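Local coordinates for cell death abnormality protein 2 (Caenorhabditis elegans, PDB 3QWX), which acts as a CRK-family signalling adaptor needed for engulfment of cell corpses and for cell migration, notably of the gonadal distal tip cells, at residues H25-L39 / L51-H64. Residues are numbered along the deposited sequence; the frame is centred on the assembly and turned at random.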
loop_
_atom_site.group_PDB
_atom_site.type_symbol
_atom_site.label_atom_id
_atom_site.label_comp_id
_atom_site.label_asym_id
_atom_site.label_seq_id
_atom_site.Cartn_x
_atom_site.Cartn_y
_atom_site.Cartn_z
ATOM N N HIS A 25 7.432 -6.721 -7.439
ATOM C CA HIS A 25 8.853 -7.027 -7.569
ATOM C C HIS A 25 9.490 -6.110 -8.613
ATOM O O HIS A 25 10.582 -5.564 -8.419
ATOM C CB HIS A 25 9.032 -8.491 -7.986
ATOM C CG HIS A 25 10.340 -9.085 -7.570
ATOM N ND1 HIS A 25 11.551 -8.652 -8.068
ATOM C CD2 HIS A 25 10.627 -10.084 -6.705
ATOM C CE1 HIS A 25 12.524 -9.357 -7.528
ATOM N NE2 HIS A 25 11.989 -10.228 -6.689
ATOM N N LYS A 26 8.807 -5.969 -9.739
ATOM C CA LYS A 26 9.256 -5.074 -10.792
ATOM C C LYS A 26 9.339 -3.627 -10.296
ATOM O O LYS A 26 10.362 -2.978 -10.462
ATOM C CB LYS A 26 8.321 -5.163 -12.001
ATOM C CG LYS A 26 8.735 -4.279 -13.171
ATOM C CD LYS A 26 7.550 -3.997 -14.093
ATOM C CE LYS A 26 7.898 -2.961 -15.155
ATOM N NZ LYS A 26 6.858 -2.879 -16.235
ATOM N N LEU A 27 8.263 -3.121 -9.694
ATOM C CA LEU A 27 8.248 -1.732 -9.232
ATOM C C LEU A 27 9.340 -1.456 -8.189
ATOM O O LEU A 27 10.080 -0.477 -8.295
ATOM C CB LEU A 27 6.867 -1.355 -8.679
ATOM C CG LEU A 27 5.717 -1.358 -9.691
ATOM C CD1 LEU A 27 4.399 -0.945 -9.030
ATOM C CD2 LEU A 27 6.031 -0.455 -10.889
ATOM N N LEU A 28 9.443 -2.320 -7.183
ATOM C CA LEU A 28 10.416 -2.117 -6.115
ATOM C C LEU A 28 11.847 -2.436 -6.555
ATOM O O LEU A 28 12.812 -2.002 -5.916
ATOM C CB LEU A 28 10.015 -2.887 -4.848
ATOM C CG LEU A 28 8.914 -2.199 -4.022
ATOM C CD1 LEU A 28 8.395 -3.104 -2.934
ATOM C CD2 LEU A 28 9.406 -0.892 -3.397
ATOM N N GLY A 29 11.978 -3.166 -7.663
ATOM C CA GLY A 29 13.279 -3.499 -8.211
ATOM C C GLY A 29 13.875 -2.461 -9.156
ATOM O O GLY A 29 15.034 -2.585 -9.568
ATOM N N GLU A 30 13.093 -1.438 -9.500
ATOM C CA GLU A 30 13.562 -0.390 -10.407
ATOM C C GLU A 30 14.791 0.331 -9.828
ATOM O O GLU A 30 14.919 0.473 -8.610
ATOM C CB GLU A 30 12.411 0.569 -10.775
ATOM C CG GLU A 30 11.336 -0.120 -11.626
ATOM C CD GLU A 30 10.255 0.814 -12.139
ATOM O OE1 GLU A 30 10.048 1.899 -11.558
ATOM O OE2 GLU A 30 9.601 0.447 -13.135
ATOM N N PRO A 31 15.722 0.756 -10.701
ATOM C CA PRO A 31 17.042 1.248 -10.259
ATOM C C PRO A 31 16.978 2.445 -9.323
ATOM O O PRO A 31 17.834 2.568 -8.448
ATOM C CB PRO A 31 17.734 1.646 -11.571
ATOM C CG PRO A 31 17.055 0.833 -12.617
ATOM C CD PRO A 31 15.621 0.681 -12.167
ATOM N N GLN A 32 15.990 3.318 -9.500
ATOM C CA GLN A 32 15.917 4.548 -8.699
ATOM C C GLN A 32 15.265 4.360 -7.312
ATOM O O GLN A 32 15.225 5.283 -6.495
ATOM C CB GLN A 32 15.188 5.646 -9.484
ATOM C CG GLN A 32 13.664 5.529 -9.497
ATOM C CD GLN A 32 13.139 4.357 -10.319
ATOM O OE1 GLN A 32 13.867 3.747 -11.091
ATOM N NE2 GLN A 32 11.864 4.037 -10.140
ATOM N N VAL A 33 14.735 3.169 -7.061
ATOM C CA VAL A 33 14.096 2.867 -5.777
ATOM C C VAL A 33 15.145 2.646 -4.684
ATOM O O VAL A 33 16.041 1.813 -4.833
ATOM C CB VAL A 33 13.183 1.621 -5.879
ATOM C CG1 VAL A 33 12.639 1.229 -4.498
ATOM C CG2 VAL A 33 12.055 1.873 -6.859
ATOM N N SER A 34 15.030 3.392 -3.586
ATOM C CA SER A 34 16.034 3.327 -2.522
ATOM C C SER A 34 15.808 2.137 -1.598
ATOM O O SER A 34 14.683 1.673 -1.422
ATOM C CB SER A 34 16.059 4.626 -1.720
ATOM O OG SER A 34 14.773 4.933 -1.220
ATOM N N ILE A 35 16.887 1.625 -1.026
ATOM C CA ILE A 35 16.760 0.518 -0.094
ATOM C C ILE A 35 15.882 0.948 1.080
ATOM O O ILE A 35 15.975 2.074 1.552
ATOM C CB ILE A 35 18.144 0.015 0.361
ATOM C CG1 ILE A 35 18.858 -0.676 -0.810
ATOM C CG2 ILE A 35 18.003 -0.954 1.526
ATOM C CD1 ILE A 35 20.357 -0.961 -0.540
ATOM N N GLY A 36 15.002 0.065 1.533
ATOM C CA GLY A 36 14.111 0.393 2.635
ATOM C C GLY A 36 12.714 0.777 2.160
ATOM O O GLY A 36 11.782 0.940 2.974
ATOM N N THR A 37 12.564 0.937 0.847
ATOM C CA THR A 37 11.243 1.230 0.278
ATOM C C THR A 37 10.405 -0.051 0.295
ATOM O O THR A 37 10.903 -1.131 -0.022
ATOM C CB THR A 37 11.355 1.801 -1.157
ATOM O OG1 THR A 37 12.325 2.848 -1.170
ATOM C CG2 THR A 37 10.034 2.362 -1.640
ATOM N N PHE A 38 9.139 0.067 0.677
ATOM C CA PHE A 38 8.287 -1.109 0.840
ATOM C C PHE A 38 6.826 -0.823 0.497
ATOM O O PHE A 38 6.388 0.334 0.444
ATOM C CB PHE A 38 8.369 -1.616 2.291
ATOM C CG PHE A 38 7.705 -0.703 3.278
ATOM C CD1 PHE A 38 8.377 0.398 3.787
ATOM C CD2 PHE A 38 6.399 -0.924 3.668
ATOM C CE1 PHE A 38 7.766 1.255 4.684
ATOM C CE2 PHE A 38 5.771 -0.061 4.568
ATOM C CZ PHE A 38 6.460 1.032 5.069
ATOM N N LEU A 39 6.069 -1.888 0.270
ATOM C CA LEU A 39 4.630 -1.765 0.170
ATOM C C LEU A 39 3.974 -3.018 0.707
ATOM O O LEU A 39 4.624 -4.057 0.873
ATOM C CB LEU A 39 4.199 -1.506 -1.273
ATOM C CG LEU A 39 4.621 -2.503 -2.359
ATOM C CD1 LEU A 39 3.734 -3.750 -2.357
ATOM C CD2 LEU A 39 4.549 -1.807 -3.715
ATOM N N LEU A 51 4.280 -8.363 2.437
ATOM C CA LEU A 51 5.108 -7.184 2.538
ATOM C C LEU A 51 6.236 -7.361 1.530
ATOM O O LEU A 51 6.979 -8.339 1.605
ATOM C CB LEU A 51 5.681 -7.085 3.960
ATOM C CG LEU A 51 6.665 -5.969 4.294
ATOM C CD1 LEU A 51 6.008 -4.588 4.227
ATOM C CD2 LEU A 51 7.254 -6.211 5.671
ATOM N N THR A 52 6.363 -6.421 0.601
ATOM C CA THR A 52 7.432 -6.436 -0.411
ATOM C C THR A 52 8.387 -5.251 -0.197
ATOM O O THR A 52 7.943 -4.107 -0.083
ATOM C CB THR A 52 6.851 -6.407 -1.872
ATOM O OG1 THR A 52 5.930 -7.489 -2.044
ATOM C CG2 THR A 52 7.963 -6.541 -2.913
ATOM N N VAL A 53 9.691 -5.540 -0.138
ATOM C CA VAL A 53 10.711 -4.571 0.268
ATOM C C VAL A 53 11.953 -4.606 -0.640
ATOM O O VAL A 53 12.441 -5.672 -0.998
ATOM C CB VAL A 53 11.190 -4.822 1.733
ATOM C CG1 VAL A 53 11.900 -3.597 2.295
ATOM C CG2 VAL A 53 10.034 -5.200 2.629
ATOM N N ARG A 54 12.456 -3.432 -1.005
ATOM C CA ARG A 54 13.758 -3.318 -1.666
ATOM C C ARG A 54 14.813 -3.323 -0.562
ATOM O O ARG A 54 14.871 -2.395 0.251
ATOM C CB ARG A 54 13.831 -2.005 -2.448
ATOM C CG ARG A 54 15.183 -1.694 -3.082
ATOM C CD ARG A 54 15.598 -2.714 -4.128
ATOM N NE ARG A 54 16.742 -2.225 -4.900
ATOM C CZ ARG A 54 16.633 -1.470 -5.997
ATOM N NH1 ARG A 54 15.431 -1.137 -6.452
ATOM N NH2 ARG A 54 17.720 -1.058 -6.647
ATOM N N GLU A 55 15.617 -4.379 -0.512
ATOM C CA GLU A 55 16.537 -4.581 0.610
ATOM C C GLU A 55 18.001 -4.539 0.193
ATOM O O GLU A 55 18.898 -4.474 1.034
ATOM C CB GLU A 55 16.220 -5.897 1.336
ATOM C CG GLU A 55 14.863 -5.859 2.041
ATOM C CD GLU A 55 14.671 -6.977 3.030
ATOM O OE1 GLU A 55 15.495 -7.116 3.966
ATOM O OE2 GLU A 55 13.685 -7.715 2.881
ATOM N N ALA A 56 18.244 -4.573 -1.108
ATOM C CA ALA A 56 19.609 -4.523 -1.618
ATOM C C ALA A 56 19.620 -3.939 -3.024
ATOM O O ALA A 56 18.603 -3.938 -3.709
ATOM C CB ALA A 56 20.230 -5.922 -1.607
ATOM N N ASP A 57 20.774 -3.449 -3.454
ATOM C CA ASP A 57 20.916 -2.960 -4.817
ATOM C C ASP A 57 21.269 -4.098 -5.775
ATOM O O ASP A 57 20.647 -4.246 -6.828
ATOM C CB ASP A 57 21.925 -1.812 -4.877
ATOM C CG ASP A 57 21.307 -0.478 -4.470
ATOM O OD1 ASP A 57 20.058 -0.365 -4.503
ATOM O OD2 ASP A 57 22.062 0.456 -4.119
ATOM N N GLU A 58 22.246 -4.912 -5.387
ATOM C CA GLU A 58 22.635 -6.096 -6.152
ATOM C C GLU A 58 21.818 -7.272 -5.645
ATOM O O GLU A 58 21.925 -7.620 -4.461
ATOM C CB GLU A 58 24.119 -6.410 -5.922
ATOM C CG GLU A 58 25.001 -5.187 -5.701
ATOM C CD GLU A 58 26.372 -5.540 -5.146
ATOM O OE1 GLU A 58 26.700 -6.746 -5.088
ATOM O OE2 GLU A 58 27.120 -4.611 -4.764
ATOM N N GLY A 59 21.019 -7.881 -6.526
ATOM C CA GLY A 59 20.143 -8.989 -6.149
ATOM C C GLY A 59 20.901 -9.901 -5.221
ATOM O O GLY A 59 22.109 -10.067 -5.422
ATOM N N ASN A 60 20.264 -10.501 -4.215
ATOM C CA ASN A 60 18.816 -10.535 -3.965
ATOM C C ASN A 60 18.178 -9.180 -3.602
ATOM O O ASN A 60 18.080 -8.824 -2.427
ATOM C CB ASN A 60 18.598 -11.546 -2.830
ATOM C CG ASN A 60 17.148 -11.671 -2.402
ATOM O OD1 ASN A 60 16.231 -11.242 -3.102
ATOM N ND2 ASN A 60 16.938 -12.273 -1.243
ATOM N N ALA A 61 17.739 -8.427 -4.606
ATOM C CA ALA A 61 17.339 -7.036 -4.382
ATOM C C ALA A 61 15.992 -6.860 -3.685
ATOM O O ALA A 61 15.874 -6.083 -2.734
ATOM C CB ALA A 61 17.365 -6.252 -5.700
ATOM N N VAL A 62 14.974 -7.550 -4.183
ATOM C CA VAL A 62 13.631 -7.383 -3.662
ATOM C C VAL A 62 13.171 -8.646 -2.931
ATOM O O VAL A 62 13.259 -9.740 -3.481
ATOM C CB VAL A 62 12.642 -6.984 -4.794
ATOM C CG1 VAL A 62 11.235 -6.858 -4.257
ATOM C CG2 VAL A 62 13.069 -5.658 -5.426
ATOM N N CYS A 63 12.694 -8.487 -1.694
ATOM C CA CYS A 63 12.190 -9.608 -0.889
ATOM C C CYS A 63 10.701 -9.470 -0.552
ATOM O O CYS A 63 10.183 -8.365 -0.411
ATOM C CB CYS A 63 12.987 -9.758 0.422
ATOM S SG CYS A 63 14.788 -9.696 0.260
ATOM N N HIS A 64 10.034 -10.608 -0.415
ATOM C CA HIS A 64 8.622 -10.672 -0.071
ATOM C C HIS A 64 8.422 -11.467 1.220
ATOM O O HIS A 64 9.078 -12.487 1.435
ATOM C CB HIS A 64 7.850 -11.365 -1.196
ATOM C CG HIS A 64 8.022 -10.720 -2.536
ATOM N ND1 HIS A 64 9.101 -10.982 -3.355
ATOM C CD2 HIS A 64 7.249 -9.831 -3.203
ATOM C CE1 HIS A 64 8.983 -10.281 -4.470
ATOM N NE2 HIS A 64 7.867 -9.580 -4.404
#
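In the SH2 domain of this CRK-family adaptor, Arg54 ties the strand pair 37-39/51-54 to the end of helix 25-29 and the turn after it. The two strands run antiparallel. Leu39 and Thr52 form a hydrogen-bonded pair, with both bonds (Leu39 N to Thr52 O and Thr52 N to Leu39 O) at 2.9 Å. Phe38 and Val53 form the adjacent non-hydrogen-bonded pair. Beyond them, Arg54 N donates to Thr37 O, and Gly36 N donates to Arg54 O.

The Arg54 side chain leaves the strand with CG opposite the backbone N (chi1 175°) and then bends at chi2 (63°). This brings the guanidinium to the carbonyls of Leu28 and Glu30. Its NH1 donates to Leu28 O at 2.8 Å and to Glu30 O at 2.7 Å, the second bond nearly straight at 170°. Both acceptors lie in the guanidinium plane, while Val33 O sits over one face. Val33 N and Arg54 NH1 reach Glu30 O from opposite faces of its carbonyl plane; the Val33 bond closes the turn 30-33. Within its own segment, NE donates to Ala56 O in the loop that follows the strand, and NH2 forms a salt bridge with Asp57 OD1, though the hydrogen bond within it is weak. Ile35 lays CD1 against Ala56 CA, 3.8 Å away.

The helix packs on the sheet through Leu28 and His25. Leu28 CD1 presses on Thr52 CG2 at a tight 3.5 Å, and Thr52 OG1 is hydrogen-bonded with Arg41 NE. Val62 CB lies over one face of the His25 ring, 3.8 Å from its centroid, as a CH-pi contact. Val62 CG2 meets the backbone of Gly29.

Carbonyls and Asp57 thus surround the buried arginine and probably stabilise its positive charge. In return, the guanidinium probably helps hold the helix end and the turn against the strand.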